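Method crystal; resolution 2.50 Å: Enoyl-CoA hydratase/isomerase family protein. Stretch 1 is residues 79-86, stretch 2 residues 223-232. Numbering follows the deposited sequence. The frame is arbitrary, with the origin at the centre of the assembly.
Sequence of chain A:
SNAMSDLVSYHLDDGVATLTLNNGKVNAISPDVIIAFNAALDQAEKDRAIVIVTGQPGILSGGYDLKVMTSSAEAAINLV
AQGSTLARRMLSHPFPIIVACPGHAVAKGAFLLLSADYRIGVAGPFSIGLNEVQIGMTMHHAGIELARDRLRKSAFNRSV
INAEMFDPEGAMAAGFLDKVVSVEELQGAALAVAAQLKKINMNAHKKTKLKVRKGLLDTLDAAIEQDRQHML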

# COMPACT_ATOMS: atom_id res chain seq x y z
N LEU A 79 15.28 -5.57 0.90
CA LEU A 79 13.97 -5.56 0.32
C LEU A 79 12.94 -4.93 1.29
O LEU A 79 12.14 -4.08 0.88
CB LEU A 79 13.52 -6.96 -0.17
CG LEU A 79 12.10 -7.09 -0.79
CD1 LEU A 79 11.87 -6.21 -2.02
CD2 LEU A 79 11.72 -8.53 -1.17
N VAL A 80 12.98 -5.32 2.56
CA VAL A 80 11.96 -4.82 3.46
C VAL A 80 12.25 -3.38 3.74
O VAL A 80 11.31 -2.58 3.86
CB VAL A 80 11.89 -5.64 4.76
CG1 VAL A 80 11.15 -4.83 5.95
CG2 VAL A 80 11.35 -7.01 4.43
N ALA A 81 13.52 -3.00 3.84
CA ALA A 81 13.84 -1.55 4.04
C ALA A 81 13.31 -0.67 2.89
O ALA A 81 12.78 0.46 3.13
CB ALA A 81 15.35 -1.31 4.29
N GLN A 82 13.39 -1.18 1.66
CA GLN A 82 12.97 -0.40 0.49
C GLN A 82 11.47 -0.31 0.50
O GLN A 82 10.88 0.71 0.19
CB GLN A 82 13.37 -1.08 -0.79
CG GLN A 82 14.78 -1.10 -1.27
CD GLN A 82 14.81 -2.01 -2.60
OE1 GLN A 82 15.09 -3.24 -2.51
NE2 GLN A 82 14.44 -1.43 -3.82
N GLY A 83 10.83 -1.42 0.84
CA GLY A 83 9.40 -1.46 0.79
C GLY A 83 8.78 -0.59 1.89
O GLY A 83 7.72 0.05 1.65
N SER A 84 9.37 -0.62 3.09
CA SER A 84 8.95 0.26 4.18
C SER A 84 9.20 1.75 3.86
O SER A 84 8.38 2.61 4.23
CB SER A 84 9.72 -0.08 5.43
OG SER A 84 9.42 -1.41 5.78
N THR A 85 10.38 2.04 3.23
CA THR A 85 10.75 3.39 2.77
C THR A 85 9.69 3.87 1.76
O THR A 85 9.24 5.05 1.83
CB THR A 85 12.17 3.38 2.11
OG1 THR A 85 13.20 3.10 3.11
CG2 THR A 85 12.47 4.69 1.41
N LEU A 86 9.23 2.95 0.88
CA LEU A 86 8.17 3.25 -0.08
C LEU A 86 6.87 3.52 0.66
O LEU A 86 6.14 4.45 0.29
CB LEU A 86 7.98 2.16 -1.16
CG LEU A 86 6.73 2.24 -2.04
CD1 LEU A 86 6.81 3.49 -3.00
CD2 LEU A 86 6.48 0.98 -2.89
N ALA A 223 11.81 2.75 12.83
CA ALA A 223 11.44 1.36 12.57
C ALA A 223 12.25 0.78 11.45
O ALA A 223 12.73 -0.34 11.54
CB ALA A 223 9.95 1.23 12.23
N ILE A 224 12.39 1.54 10.35
CA ILE A 224 13.09 1.04 9.15
C ILE A 224 14.52 0.64 9.59
O ILE A 224 15.02 -0.41 9.20
CB ILE A 224 13.07 2.06 7.98
CG1 ILE A 224 11.69 2.10 7.32
CG2 ILE A 224 14.21 1.84 6.97
CD1 ILE A 224 11.54 3.33 6.35
N GLU A 225 15.11 1.45 10.47
CA GLU A 225 16.46 1.23 10.97
C GLU A 225 16.55 0.08 11.96
O GLU A 225 17.40 -0.76 11.81
CB GLU A 225 17.05 2.50 11.59
CG GLU A 225 18.41 2.80 10.94
CD GLU A 225 18.29 3.05 9.40
OE1 GLU A 225 18.81 2.20 8.60
OE2 GLU A 225 17.64 4.08 9.02
N GLN A 226 15.65 0.04 12.93
CA GLN A 226 15.51 -1.10 13.79
C GLN A 226 15.29 -2.42 13.05
O GLN A 226 15.76 -3.43 13.51
CB GLN A 226 14.38 -0.88 14.79
CG GLN A 226 14.86 -0.22 16.04
CD GLN A 226 15.79 -1.17 16.86
OE1 GLN A 226 15.37 -2.25 17.38
NE2 GLN A 226 17.08 -0.78 16.96
N ASP A 227 14.57 -2.40 11.94
CA ASP A 227 14.23 -3.60 11.21
C ASP A 227 15.45 -4.10 10.45
O ASP A 227 15.67 -5.30 10.38
CB ASP A 227 13.05 -3.36 10.25
CG ASP A 227 11.68 -3.34 10.96
OD1 ASP A 227 11.57 -3.89 12.08
OD2 ASP A 227 10.70 -2.78 10.41
N ARG A 228 16.22 -3.18 9.87
CA ARG A 228 17.55 -3.49 9.32
C ARG A 228 18.42 -4.24 10.31
O ARG A 228 18.88 -5.34 10.04
CB ARG A 228 18.28 -2.22 8.95
CG ARG A 228 18.14 -1.83 7.54
CD ARG A 228 19.24 -0.82 7.15
NE ARG A 228 18.65 0.27 6.34
CZ ARG A 228 18.49 0.22 5.01
NH1 ARG A 228 18.87 -0.88 4.32
NH2 ARG A 228 17.92 1.26 4.37
N GLN A 229 18.68 -3.61 11.44
CA GLN A 229 19.51 -4.21 12.48
C GLN A 229 18.89 -5.50 13.08
O GLN A 229 19.59 -6.49 13.21
CB GLN A 229 19.80 -3.19 13.58
CG GLN A 229 20.37 -1.81 13.08
CD GLN A 229 20.30 -0.69 14.18
OE1 GLN A 229 20.67 -0.93 15.34
NE2 GLN A 229 19.84 0.53 13.80
N HIS A 230 17.60 -5.50 13.42
CA HIS A 230 17.04 -6.62 14.20
C HIS A 230 15.82 -7.41 13.72
O HIS A 230 15.34 -8.22 14.46
CB HIS A 230 16.85 -6.20 15.67
CG HIS A 230 18.13 -5.81 16.34
ND1 HIS A 230 19.18 -6.70 16.52
CD2 HIS A 230 18.54 -4.62 16.85
CE1 HIS A 230 20.18 -6.07 17.13
NE2 HIS A 230 19.82 -4.80 17.34
N MSE A 231 15.34 -7.22 12.50
CA MSE A 231 14.12 -7.91 12.11
C MSE A 231 14.34 -9.39 11.99
O MSE A 231 13.42 -10.16 12.15
CB MSE A 231 13.57 -7.39 10.77
CG MSE A 231 14.32 -7.85 9.50
SE MSE A 231 13.41 -7.06 7.99
CE MSE A 231 13.64 -8.44 6.65
N LEU A 232 15.55 -9.78 11.64
CA LEU A 232 15.84 -11.20 11.41
C LEU A 232 16.45 -11.81 12.71
O LEU A 232 16.13 -12.97 13.09
CB LEU A 232 16.78 -11.33 10.21
CG LEU A 232 16.29 -11.77 8.83
CD1 LEU A 232 14.87 -11.39 8.50
CD2 LEU A 232 17.28 -11.29 7.77
OXT LEU A 232 17.25 -11.10 13.40
O HOH W 1 11.07 -2.03 7.73

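Residues 79-86 and 223-232 lie far apart in the sequence but pack side by side as two nearly antiparallel helices. The first stretch is helical throughout and belongs to a longer helix; the second is helical from its start through most of its length and leads into the C-terminus of the chain. Their axes run at 171° to one another and approach to 9.6 Å. The closest backbone register is between Ala81 and Ile224, whose CA atoms are 5.8 Å apart, and the small side chain of Ala81 lies at this point. Each helix satisfies its own backbone: in the first, Ser84 N donates to Val80 O (2.9 Å) and Thr85 N to Ala81 O (2.9 Å), while in the second, Asp227 N donates to Ala223 O (2.8 Å) and Met231 N to Asp227 O (2.9 Å). No direct hydrogen bond joins the two stretches, so the contact rests on apolar packing, with one water between polar groups.

The apolar contacts follow the antiparallel course of the helices. Ile224 has more of its surface covered by the other stretch (71 Å²) than any other residue of either stretch, and it meets three residues of the first helix. Its CG2 lies 4.3 Å from Ala81 CB, its CG1 packs 3.5 Å from Ser84 CB, and its CD1 reaches Thr85, 3.6 Å from both the backbone N and the side-chain OG1. With chi1 in the m well and chi2 in t, the side chain extends along the first helix toward its later residues. At the other end of the interface, Val80 CG2 touches the terminal methyl of the selenomethionine Met231, with CE at 3.5 Å. Val80 and Met231 both direct their CA-to-CB bonds toward the opposing stretch, and the long selenoether side chain bridges the gap to the shorter, branched valine.

Polar side chains contribute mainly by bonding within their own stretch. Thr85 OG1 donates to Ala81 O at 2.7 Å, a bond back to the preceding helical turn that satisfies the hydroxyl while Ile224 packs against it. In the second helix, Arg228 NE forms a salt bridge with Glu225 OE1 at 3.0 Å, which is also a hydrogen bond with an N-H...acceptor angle of 140°. Although the CA-to-CB bond of Arg228 points sideways, the end of its side chain comes nearer to the first helix. There the methyl group of Ala81 lies over one face of the guanidinium, with CB 3.5 Å from NH1. This contact uses the flat face of the group and leaves its in-plane N-H bonds free to point elsewhere.

A single water provides the polar link across the interface. It lies 2.6 Å from Ser84 OG and donates a hydrogen bond to Asp227 OD2 at 2.8 Å. Asp227 directs its CA-to-CB bond toward the first helix, yet Asp227 OD2 and Ser84 OG are 5.0 Å apart, too far for a direct hydrogen bond; the water bridges them and couples the carboxylate to the serine hydroxyl.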